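Local coordinates for anopheles Plasmodium-responsive Leucine-rich repeat protein 1B (Anopheles gambiae, PDB 4XGO), which probably works in mosquito immunity to Plasmodium through protein-protein contacts with the leucine-rich repeat partner LRIM1, this chain being its leucine-rich repeat domain, at residues L277-N282 with L298-N303; V66-P71 with F91-K96; L187-L192 with L209-L214; N29-Q34 with Y53-V58. All blocks are in the same frame, centred on the assembly; numbering follows the deposited sequence. Where two conformers were deposited one is given.

Overall arrangement
The four contacts mark successive places along one leucine-rich repeat solenoid and come in series along the chain: contact 4, then contacts 2, 3 and 1. Contacts 1, 3 and 4 each join neighbouring coils just where the short parallel strands end, at strands 276-278 and 297-299, 184-186 and 206-208, and 27-29 and 51-53. In these three an asparagine amide donates to a carbonyl of the preceding coil, a scheme that recurs along the solenoid. Contact 2 joins the loops that lead into strands 75-77 and 99-101. Contacts 2 and 4, with centres about 19 Å apart, touch where Phe67 packs on Met54, whereas contact 1 lies about 54 Å from contact 2, centre to centre, beyond the chain's centre. Contact 4 also meets the second subunit.

Contact 1: L277-N282 with L298-N303; sequences LYLDHN and LTLSHN
Leu279 O is gripped by two asparagine amides, Asn303 ND2 at 3.0 Å from the next coil and Asn282 ND2 at 3.1 Å from its own. This is the asparagine ladder of a leucine-rich repeat solenoid, here between the coils of strands 276-278 and 297-299. The two donors come from opposite faces of the carbonyl plane, and both bonds are almost straight at the hydrogen, 176° for Asn303. Asn303 ND2 also donates to Leu300 O, so one amide ties together both coils. The OD1 atoms of Asn282 and Asn303 accept from Leu261 N and Ile284 N respectively.

On the strand face bearing Tyr278, Thr299 OG1 donates to the anti lone pair of Asp280 OD1 at 2.7 Å; that hydroxyl also lies at the edge of the Tyr278 ring, in its plane. Asp280 OD2 takes His281 ND1 at 2.7 Å, again on its anti lone pair, and so the carboxylate bridges a threonine and an imidazole. This bond should fix the turn of the His281 ring and bias its proton toward ND1. On the face bearing the leucines, Leu277 CD2 meets Leu298 CD1 at 3.8 Å, side by side in the core. In the turn after the strands His281 and His302 form an offset stack, planes 7° apart, with His281 NE2 3.5 Å from His302 CG.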
# COMPACT_ATOMS: atom_id res chain seq x y z
N LEU A 277 -2.59 -13.75 -31.64
CA LEU A 277 -1.42 -14.62 -31.56
C LEU A 277 -0.22 -13.73 -31.33
O LEU A 277 0.08 -12.87 -32.17
CB LEU A 277 -1.25 -15.40 -32.85
CG LEU A 277 0.01 -16.30 -32.98
CD1 LEU A 277 0.05 -17.31 -31.86
CD2 LEU A 277 0.01 -17.00 -34.32
N TYR A 278 0.45 -13.91 -30.19
CA TYR A 278 1.58 -13.08 -29.82
C TYR A 278 2.88 -13.88 -29.84
O TYR A 278 3.06 -14.78 -29.01
CB TYR A 278 1.38 -12.48 -28.44
CG TYR A 278 0.06 -11.75 -28.32
CD1 TYR A 278 -0.12 -10.51 -28.93
CD2 TYR A 278 -0.99 -12.30 -27.64
CE1 TYR A 278 -1.34 -9.84 -28.84
CE2 TYR A 278 -2.21 -11.64 -27.52
CZ TYR A 278 -2.38 -10.41 -28.13
OH TYR A 278 -3.61 -9.77 -28.02
N LEU A 279 3.76 -13.53 -30.80
CA LEU A 279 5.05 -14.21 -30.97
C LEU A 279 6.24 -13.32 -30.74
O LEU A 279 7.40 -13.75 -30.92
CB LEU A 279 5.15 -14.81 -32.37
CG LEU A 279 4.07 -15.81 -32.75
CD1 LEU A 279 4.27 -16.22 -34.19
CD2 LEU A 279 4.08 -17.00 -31.81
N ASP A 280 6.00 -12.07 -30.34
CA ASP A 280 7.08 -11.12 -30.21
C ASP A 280 8.06 -11.55 -29.11
O ASP A 280 7.69 -12.25 -28.16
CB ASP A 280 6.54 -9.69 -29.94
CG ASP A 280 5.78 -9.61 -28.64
OD1 ASP A 280 4.58 -9.92 -28.63
OD2 ASP A 280 6.41 -9.28 -27.61
N HIS A 281 9.29 -11.09 -29.25
CA HIS A 281 10.37 -11.34 -28.29
C HIS A 281 10.70 -12.84 -28.14
O HIS A 281 10.49 -13.45 -27.10
CB HIS A 281 10.05 -10.68 -26.93
CG HIS A 281 10.07 -9.19 -26.98
ND1 HIS A 281 8.97 -8.44 -27.33
CD2 HIS A 281 11.08 -8.30 -26.76
CE1 HIS A 281 9.28 -7.15 -27.28
NE2 HIS A 281 10.56 -7.05 -26.96
N ASN A 282 11.19 -13.40 -29.24
CA ASN A 282 11.65 -14.79 -29.27
C ASN A 282 12.85 -14.83 -30.24
O ASN A 282 13.47 -13.79 -30.48
CB ASN A 282 10.49 -15.70 -29.70
CG ASN A 282 9.56 -16.04 -28.57
OD1 ASN A 282 9.94 -16.77 -27.67
ND2 ASN A 282 8.30 -15.56 -28.63
N LEU A 298 -1.61 -9.88 -34.44
CA LEU A 298 -0.48 -10.79 -34.57
C LEU A 298 0.75 -9.97 -34.24
O LEU A 298 0.97 -8.93 -34.85
CB LEU A 298 -0.36 -11.31 -36.00
CG LEU A 298 0.85 -12.17 -36.39
CD1 LEU A 298 0.83 -13.49 -35.63
CD2 LEU A 298 0.87 -12.45 -37.88
N THR A 299 1.55 -10.41 -33.27
CA THR A 299 2.79 -9.70 -32.98
C THR A 299 3.99 -10.56 -33.35
O THR A 299 4.01 -11.76 -33.11
CB THR A 299 2.88 -9.23 -31.53
OG1 THR A 299 2.86 -10.36 -30.65
CG2 THR A 299 1.72 -8.29 -31.22
N LEU A 300 4.96 -9.92 -33.98
CA LEU A 300 6.11 -10.61 -34.61
C LEU A 300 7.47 -9.98 -34.34
O LEU A 300 8.50 -10.54 -34.76
CB LEU A 300 5.90 -10.62 -36.13
CG LEU A 300 4.64 -11.29 -36.66
CD1 LEU A 300 4.54 -11.07 -38.15
CD2 LEU A 300 4.63 -12.77 -36.30
N SER A 301 7.51 -8.84 -33.65
CA SER A 301 8.76 -8.10 -33.53
C SER A 301 9.74 -8.79 -32.60
O SER A 301 9.36 -9.71 -31.85
CB SER A 301 8.53 -6.65 -33.07
OG SER A 301 7.99 -6.62 -31.76
N HIS A 302 11.00 -8.36 -32.67
CA HIS A 302 12.07 -8.88 -31.83
C HIS A 302 12.21 -10.40 -31.97
O HIS A 302 12.10 -11.15 -30.98
CB HIS A 302 11.86 -8.47 -30.38
CG HIS A 302 11.89 -7.00 -30.20
ND1 HIS A 302 13.05 -6.33 -29.84
CD2 HIS A 302 10.95 -6.05 -30.41
CE1 HIS A 302 12.80 -5.03 -29.79
NE2 HIS A 302 11.54 -4.83 -30.12
N ASN A 303 12.40 -10.82 -33.22
CA ASN A 303 12.69 -12.20 -33.56
C ASN A 303 13.94 -12.26 -34.43
O ASN A 303 14.80 -11.38 -34.29
CB ASN A 303 11.46 -12.88 -34.17
CG ASN A 303 10.51 -13.41 -33.10
OD1 ASN A 303 10.82 -14.38 -32.42
ND2 ASN A 303 9.37 -12.76 -32.93

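Contact 2: V66-P71 with F91-K96; sequences VFQNVP and FHNTPK
Phe67 and Phe91 lie side by side and point the same way, into the core of the leucine-rich repeat solenoid, with CE2 of Phe67 4.0 Å from CE1 of Phe91. The two rings approach obliquely; over the centre of one Phe67 face sits CG1 of Val66, 3.6 Å above the plane. Thr94 fills in beside them: its CG2, anti to the carbonyl carbon, reaches CB of Phe67 at 3.7 Å.

On the outer side the amides of Gln68 and Asn93 cross obliquely, their planes 58° apart. Gln68 NE2 donates to Asn93 OD1 at 2.8 Å, with 166° at the hydrogen. The acceptor lies in the Gln68 amide plane, whereas the donor stands above the Asn93 carbonyl plane. Farther along, one water joins the loops, donating to Pro71 O at 2.7 Å and accepting from Lys96 N at 3.0 Å.

Apolar rings inside and polar bridges outside thus join equivalent loops of consecutive repeats. Both phenylalanines also pack on Leu76 of strand 75-77; Phe67 touches Ile90, and Phe91 touches Thr118. The loop 66-71 leads into strand 75-77, and the loop 91-96 leads into strand 99-101.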
# COMPACT_ATOMS: atom_id res chain seq x y z
N VAL A 66 -14.65 -16.23 19.71
CA VAL A 66 -15.29 -14.93 19.47
C VAL A 66 -16.56 -15.04 18.61
O VAL A 66 -17.50 -14.26 18.81
CB VAL A 66 -14.31 -13.91 18.87
CG1 VAL A 66 -13.93 -14.30 17.45
CG2 VAL A 66 -14.89 -12.50 18.90
N PHE A 67 -16.62 -16.01 17.69
CA PHE A 67 -17.76 -16.13 16.78
C PHE A 67 -18.87 -17.08 17.23
O PHE A 67 -19.88 -17.25 16.53
CB PHE A 67 -17.29 -16.45 15.34
CG PHE A 67 -16.35 -15.42 14.76
CD1 PHE A 67 -16.65 -14.06 14.82
CD2 PHE A 67 -15.15 -15.80 14.16
CE1 PHE A 67 -15.78 -13.10 14.32
CE2 PHE A 67 -14.28 -14.85 13.65
CZ PHE A 67 -14.59 -13.50 13.71
N GLN A 68 -18.71 -17.69 18.41
CA GLN A 68 -19.78 -18.48 19.00
C GLN A 68 -21.05 -17.65 19.19
O GLN A 68 -22.16 -18.18 19.10
CB GLN A 68 -19.35 -19.04 20.34
CG GLN A 68 -18.24 -20.04 20.23
CD GLN A 68 -18.23 -20.98 21.42
OE1 GLN A 68 -18.23 -20.53 22.57
NE2 GLN A 68 -18.26 -22.27 21.16
N ASN A 69 -20.88 -16.35 19.43
CA ASN A 69 -22.02 -15.45 19.61
C ASN A 69 -22.70 -15.00 18.32
O ASN A 69 -23.75 -14.35 18.39
CB ASN A 69 -21.58 -14.21 20.39
CG ASN A 69 -21.36 -14.49 21.86
OD1 ASN A 69 -22.17 -15.15 22.52
ND2 ASN A 69 -20.26 -13.96 22.41
N VAL A 70 -22.11 -15.33 17.16
CA VAL A 70 -22.71 -14.96 15.88
C VAL A 70 -22.98 -16.19 14.98
O VAL A 70 -22.42 -16.31 13.88
CB VAL A 70 -21.91 -13.84 15.15
CG1 VAL A 70 -22.05 -12.53 15.90
CG2 VAL A 70 -20.43 -14.20 15.00
N PRO A 71 -23.90 -17.08 15.41
CA PRO A 71 -24.10 -18.33 14.66
C PRO A 71 -24.78 -18.18 13.29
O PRO A 71 -24.72 -19.10 12.47
CB PRO A 71 -24.96 -19.16 15.61
CG PRO A 71 -25.74 -18.15 16.37
CD PRO A 71 -24.81 -16.99 16.57
N PHE A 91 -13.92 -21.08 13.39
CA PHE A 91 -15.17 -21.19 12.62
C PHE A 91 -16.02 -22.42 12.97
O PHE A 91 -16.88 -22.84 12.19
CB PHE A 91 -14.89 -21.15 11.11
CG PHE A 91 -14.14 -19.93 10.67
CD1 PHE A 91 -14.54 -18.66 11.08
CD2 PHE A 91 -13.03 -20.04 9.85
CE1 PHE A 91 -13.85 -17.53 10.69
CE2 PHE A 91 -12.33 -18.91 9.46
CZ PHE A 91 -12.74 -17.65 9.87
N HIS A 92 -15.80 -23.00 14.15
CA HIS A 92 -16.51 -24.21 14.50
C HIS A 92 -18.03 -24.00 14.64
O HIS A 92 -18.83 -24.92 14.40
CB HIS A 92 -15.96 -24.77 15.82
CG HIS A 92 -16.71 -25.96 16.32
ND1 HIS A 92 -16.66 -27.19 15.69
CD2 HIS A 92 -17.54 -26.11 17.38
CE1 HIS A 92 -17.40 -28.05 16.36
NE2 HIS A 92 -17.95 -27.42 17.38
N ASN A 93 -18.42 -22.79 15.05
CA ASN A 93 -19.81 -22.49 15.31
C ASN A 93 -20.39 -21.51 14.30
O ASN A 93 -21.40 -20.85 14.59
CB ASN A 93 -19.94 -21.94 16.73
CG ASN A 93 -19.52 -22.94 17.79
OD1 ASN A 93 -18.47 -22.79 18.42
ND2 ASN A 93 -20.30 -24.01 17.94
N THR A 94 -19.77 -21.42 13.12
CA THR A 94 -20.27 -20.58 12.04
C THR A 94 -20.55 -21.37 10.75
O THR A 94 -19.93 -21.13 9.69
CB THR A 94 -19.31 -19.41 11.76
OG1 THR A 94 -18.02 -19.90 11.39
CG2 THR A 94 -19.18 -18.52 12.99
N PRO A 95 -21.53 -22.30 10.81
CA PRO A 95 -21.76 -23.21 9.68
C PRO A 95 -22.40 -22.60 8.45
O PRO A 95 -22.40 -23.23 7.39
CB PRO A 95 -22.68 -24.29 10.29
CG PRO A 95 -23.40 -23.58 11.36
CD PRO A 95 -22.41 -22.62 11.95
N LYS A 96 -22.94 -21.39 8.60
CA LYS A 96 -23.64 -20.73 7.51
C LYS A 96 -22.70 -19.86 6.69
O LYS A 96 -23.15 -19.25 5.75
CB LYS A 96 -24.80 -19.86 8.01
CG LYS A 96 -25.75 -20.57 8.98
CD LYS A 96 -26.37 -21.82 8.37
CE LYS A 96 -27.34 -22.50 9.34
NZ LYS A 96 -28.34 -21.55 9.90
O HOH W 1 -22.68 -19.24 10.67

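Contact 3: L187-L192 with L209-L214; sequences LQHNNL and LSYNQL. With GOL (glycerol), chain H.
His189 and Tyr211 share one first torsion, CG anti to the carbonyl carbon (chi1 -67° in each), and this carries both rings off the turn in the same direction as an offset stack. Their planes are 11° apart, and CE1 of His189 lies 3.3 Å from CG of Tyr211, over the face but toward the rim. His168 extends the stack from the preceding repeat.

Asn212, with CG likewise anti to its carbonyl carbon (chi1 -85°), turns its amide across to the neighbouring coil. Its ND2 donates to Leu187 O at 3.0 Å and to Leu209 O, while its OD1 accepts from Leu192 N at 2.9 Å. Asn190 ND2 reaches the same Leu187 O from the opposite face of the carbonyl plane, so two asparagines grip one oxygen. This is the asparagine ladder of the leucine-rich repeat, and it continues through Asn236, whose ND2 binds Leu209 O.

The backbones are stitched beside it by His189 N to Ser210 O, Asn190 N to Tyr211 O and Gln213 N to Leu192 O. On the core side, CD2 of Leu209 meets CB of Leu187 and CD1 of Leu192, both at 4.0 Å.

A glycerol, probably from the crystallisation liquor, spans the two coils on the ring side: its O2 pairs with His189 NE2 at 3.2 Å, and its O3 hydrogen-bonds Ser210 OG at 2.6 Å in one of two serine conformers, a less certain link. The chemistry is therefore divided: buried amides satisfy carbonyls just past the strand ends, whereas the His189 imidazole, perhaps with Ser210, can hold a small polyol.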
# COMPACT_ATOMS: atom_id res chain seq x y z
N LEU A 187 -2.34 -18.68 -12.79
CA LEU A 187 -1.12 -19.21 -12.18
C LEU A 187 0.14 -18.43 -12.58
O LEU A 187 1.26 -18.91 -12.40
CB LEU A 187 -0.95 -20.70 -12.51
CG LEU A 187 -1.89 -21.64 -11.75
CD1 LEU A 187 -1.92 -23.04 -12.31
CD2 LEU A 187 -1.53 -21.62 -10.30
N GLN A 188 -0.04 -17.22 -13.10
CA GLN A 188 1.11 -16.44 -13.56
C GLN A 188 2.01 -16.07 -12.37
O GLN A 188 1.52 -15.92 -11.24
CB GLN A 188 0.67 -15.19 -14.34
CG GLN A 188 -0.04 -14.10 -13.57
CD GLN A 188 -1.55 -14.29 -13.45
OE1 GLN A 188 -2.08 -15.38 -13.66
NE2 GLN A 188 -2.25 -13.20 -13.13
N HIS A 189 3.32 -16.00 -12.62
CA HIS A 189 4.31 -15.66 -11.61
C HIS A 189 4.36 -16.77 -10.56
O HIS A 189 4.01 -16.57 -9.39
CB HIS A 189 4.05 -14.28 -10.97
CG HIS A 189 4.24 -13.12 -11.90
ND1 HIS A 189 5.46 -12.53 -12.15
CD2 HIS A 189 3.34 -12.44 -12.66
CE1 HIS A 189 5.31 -11.54 -13.01
NE2 HIS A 189 4.03 -11.47 -13.34
N ASN A 190 4.77 -17.95 -11.02
CA ASN A 190 4.98 -19.09 -10.17
C ASN A 190 6.24 -19.83 -10.61
O ASN A 190 7.06 -19.25 -11.33
CB ASN A 190 3.74 -19.98 -10.14
CG ASN A 190 2.76 -19.53 -9.07
OD1 ASN A 190 3.10 -19.52 -7.89
ND2 ASN A 190 1.57 -19.09 -9.49
N ASN A 191 6.38 -21.08 -10.18
CA ASN A 191 7.58 -21.87 -10.49
C ASN A 191 7.27 -23.20 -11.19
O ASN A 191 7.93 -24.23 -10.95
CB ASN A 191 8.34 -22.06 -9.20
CG ASN A 191 9.05 -20.79 -8.76
OD1 ASN A 191 10.17 -20.50 -9.20
ND2 ASN A 191 8.40 -20.02 -7.94
N LEU A 192 6.28 -23.17 -12.06
CA LEU A 192 5.84 -24.36 -12.78
C LEU A 192 6.87 -24.75 -13.83
O LEU A 192 7.40 -23.88 -14.53
CB LEU A 192 4.48 -24.17 -13.43
CG LEU A 192 3.32 -24.06 -12.42
CD1 LEU A 192 2.10 -23.50 -13.14
CD2 LEU A 192 3.05 -25.40 -11.77
N LEU A 209 -0.44 -19.06 -17.53
CA LEU A 209 0.78 -19.69 -17.06
C LEU A 209 2.01 -18.84 -17.33
O LEU A 209 3.14 -19.34 -17.29
CB LEU A 209 0.96 -21.06 -17.73
CG LEU A 209 -0.17 -22.08 -17.53
CD1 LEU A 209 0.06 -23.34 -18.35
CD2 LEU A 209 -0.38 -22.43 -16.09
N SER A 210 1.80 -17.55 -17.58
CA SER A 210 2.90 -16.66 -17.88
C SER A 210 3.80 -16.50 -16.65
O SER A 210 3.36 -16.73 -15.52
CB SER A 210 2.41 -15.30 -18.41
OG SER A 210 1.93 -14.46 -17.38
N TYR A 211 5.07 -16.14 -16.90
CA TYR A 211 6.06 -15.93 -15.83
C TYR A 211 6.17 -17.19 -14.95
O TYR A 211 6.07 -17.14 -13.73
CB TYR A 211 5.75 -14.68 -14.99
CG TYR A 211 5.88 -13.37 -15.73
CD1 TYR A 211 4.78 -12.80 -16.38
CD2 TYR A 211 7.09 -12.69 -15.76
CE1 TYR A 211 4.90 -11.59 -17.06
CE2 TYR A 211 7.22 -11.49 -16.43
CZ TYR A 211 6.13 -10.95 -17.07
OH TYR A 211 6.27 -9.77 -17.73
N ASN A 212 6.36 -18.34 -15.60
CA ASN A 212 6.70 -19.57 -14.92
C ASN A 212 8.05 -20.05 -15.49
O ASN A 212 8.79 -19.26 -16.06
CB ASN A 212 5.59 -20.60 -15.05
CG ASN A 212 4.51 -20.41 -13.99
OD1 ASN A 212 4.64 -20.89 -12.87
ND2 ASN A 212 3.47 -19.66 -14.33
N GLN A 213 8.37 -21.31 -15.32
CA GLN A 213 9.69 -21.81 -15.78
C GLN A 213 9.51 -22.95 -16.76
O GLN A 213 10.30 -23.93 -16.78
CB GLN A 213 10.50 -22.23 -14.57
CG GLN A 213 10.87 -21.05 -13.69
CD GLN A 213 10.91 -21.38 -12.23
OE1 GLN A 213 10.42 -22.43 -11.80
NE2 GLN A 213 11.50 -20.48 -11.43
N LEU A 214 8.52 -22.81 -17.62
CA LEU A 214 8.21 -23.86 -18.60
C LEU A 214 9.23 -23.79 -19.73
O LEU A 214 9.48 -22.71 -20.28
CB LEU A 214 6.80 -23.69 -19.17
CG LEU A 214 5.65 -23.85 -18.15
CD1 LEU A 214 4.34 -23.40 -18.76
CD2 LEU A 214 5.52 -25.27 -17.67
C1 GOL H . -0.14 -9.86 -14.06
O1 GOL H . -0.26 -10.39 -12.72
C2 GOL H . 0.93 -10.61 -14.88
O2 GOL H . 2.06 -9.77 -15.16
C3 GOL H . 0.36 -11.10 -16.20
O3 GOL H . 1.27 -12.03 -16.83

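Contact 4: N29-Q34 with Y53-V58; sequences NLNGLQ and YMRFNV
Asn31 OD1 accepts from Arg55 N at 2.8 Å, a side-chain bond from one coil to the backbone of the next in the N-terminal part of the leucine-rich repeat solenoid. The donor stands above the Asn31 carbonyl plane, and the same oxygen rests 3.1 Å from Tyr53 CB. Asn57 answers in the other direction: ND2 donates to Leu30 O at 3.0 Å, close to straight at 173°, and OD1 accepts from Leu33 N at 2.9 Å. Its ND2 also reaches Met54 O, which Asn81 of the following repeat binds in turn.

Backbone bonds hold the two coils in register beside these groups: Leu30 N to Tyr53 O, and Gly32 N to Arg55 O. Asn29 OD1 takes Asn31 N in an Asx turn, holding the backbone from which Asn31 reaches across. Gly32 sits in the type II turn Leu30-Leu33 with positive phi (68°), a conformation that favours glycine.

Outward, Arg55 leaves the pair: its NE makes a salt bridge to Asp79, and NH1 binds Gly32 O of the second subunit, placing this coil at the dimer interface. Phe56 CE2 lies 3.4 Å above one face of the Arg55 guanidinium, toward its rim. At the far end a water accepts from Gln34 N and donates to Phe56 O at 2.6 Å.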
# COMPACT_ATOMS: atom_id res chain seq x y z
N ASN A 29 -21.04 -2.88 10.29
CA ASN A 29 -19.83 -2.32 9.72
C ASN A 29 -18.91 -1.72 10.79
O ASN A 29 -19.14 -0.62 11.30
CB ASN A 29 -20.16 -1.29 8.64
CG ASN A 29 -18.91 -0.82 7.91
OD1 ASN A 29 -17.84 -1.43 8.05
ND2 ASN A 29 -19.03 0.23 7.10
N LEU A 30 -17.86 -2.48 11.12
CA LEU A 30 -16.82 -2.04 12.02
C LEU A 30 -15.54 -1.77 11.24
O LEU A 30 -14.45 -1.73 11.82
CB LEU A 30 -16.57 -3.08 13.09
CG LEU A 30 -17.76 -3.47 13.96
CD1 LEU A 30 -17.35 -4.55 14.97
CD2 LEU A 30 -18.35 -2.25 14.65
N ASN A 31 -15.66 -1.57 9.94
CA ASN A 31 -14.46 -1.28 9.15
C ASN A 31 -13.84 0.04 9.58
O ASN A 31 -14.56 1.02 9.83
CB ASN A 31 -14.81 -1.11 7.68
CG ASN A 31 -15.26 -2.40 7.02
OD1 ASN A 31 -15.09 -3.50 7.55
ND2 ASN A 31 -15.85 -2.25 5.85
N GLY A 32 -12.52 0.10 9.60
CA GLY A 32 -11.79 1.36 9.70
C GLY A 32 -11.94 2.08 11.03
O GLY A 32 -11.84 3.31 11.08
N LEU A 33 -12.18 1.32 12.11
CA LEU A 33 -12.39 1.94 13.45
C LEU A 33 -11.18 1.81 14.39
O LEU A 33 -11.31 2.07 15.58
CB LEU A 33 -13.66 1.39 14.10
CG LEU A 33 -14.96 1.60 13.34
CD1 LEU A 33 -16.15 0.97 14.05
CD2 LEU A 33 -15.23 3.09 13.05
N GLN A 34 -10.02 1.50 13.83
CA GLN A 34 -8.76 1.31 14.57
C GLN A 34 -8.93 0.29 15.71
O GLN A 34 -8.41 0.48 16.80
CB GLN A 34 -8.21 2.64 15.14
CG GLN A 34 -7.99 3.77 14.13
CD GLN A 34 -6.88 3.52 13.12
OE1 GLN A 34 -6.96 3.99 11.97
NE2 GLN A 34 -5.83 2.80 13.54
N TYR A 53 -18.31 -6.88 9.06
CA TYR A 53 -17.21 -6.23 8.36
C TYR A 53 -16.25 -5.62 9.37
O TYR A 53 -16.65 -4.74 10.14
CB TYR A 53 -17.73 -5.15 7.42
CG TYR A 53 -18.83 -5.53 6.47
CD1 TYR A 53 -18.94 -6.81 5.96
CD2 TYR A 53 -19.76 -4.56 6.04
CE1 TYR A 53 -19.92 -7.15 5.06
CE2 TYR A 53 -20.75 -4.88 5.12
CZ TYR A 53 -20.84 -6.16 4.64
OH TYR A 53 -21.82 -6.49 3.72
N MET A 54 -15.01 -6.12 9.40
CA MET A 54 -13.95 -5.59 10.28
C MET A 54 -12.65 -5.32 9.51
O MET A 54 -11.53 -5.46 10.04
CB MET A 54 -13.73 -6.53 11.48
CG MET A 54 -14.97 -6.72 12.31
SD MET A 54 -14.66 -7.72 13.80
CE MET A 54 -14.86 -9.34 13.14
N ARG A 55 -12.82 -4.87 8.28
CA ARG A 55 -11.70 -4.55 7.39
C ARG A 55 -11.01 -3.25 7.83
O ARG A 55 -11.63 -2.40 8.46
CB ARG A 55 -12.21 -4.32 5.95
CG ARG A 55 -13.13 -5.36 5.33
CD ARG A 55 -13.66 -4.86 3.98
NE ARG A 55 -12.66 -5.09 2.94
CZ ARG A 55 -12.45 -4.36 1.85
NH1 ARG A 55 -13.15 -3.28 1.57
NH2 ARG A 55 -11.47 -4.72 1.03
N PHE A 56 -9.72 -3.12 7.52
CA PHE A 56 -8.95 -1.90 7.74
C PHE A 56 -8.90 -1.50 9.21
O PHE A 56 -9.11 -0.34 9.56
CB PHE A 56 -9.49 -0.74 6.89
CG PHE A 56 -9.57 -1.04 5.42
CD1 PHE A 56 -8.45 -0.98 4.63
CD2 PHE A 56 -10.79 -1.33 4.83
CE1 PHE A 56 -8.54 -1.22 3.27
CE2 PHE A 56 -10.88 -1.58 3.48
CZ PHE A 56 -9.76 -1.54 2.70
N ASN A 57 -8.63 -2.48 10.06
CA ASN A 57 -8.40 -2.21 11.47
C ASN A 57 -6.96 -2.60 11.79
O ASN A 57 -6.11 -2.68 10.89
CB ASN A 57 -9.43 -2.97 12.30
CG ASN A 57 -10.80 -2.31 12.29
OD1 ASN A 57 -10.97 -1.18 12.79
ND2 ASN A 57 -11.78 -2.99 11.74
N VAL A 58 -6.65 -2.83 13.06
CA VAL A 58 -5.30 -3.24 13.43
C VAL A 58 -5.35 -4.47 14.32
O VAL A 58 -4.62 -4.58 15.30
CB VAL A 58 -4.50 -2.07 14.07
CG1 VAL A 58 -4.09 -1.06 13.00
CG2 VAL A 58 -5.30 -1.39 15.16
O HOH W 2 -8.63 1.56 11.28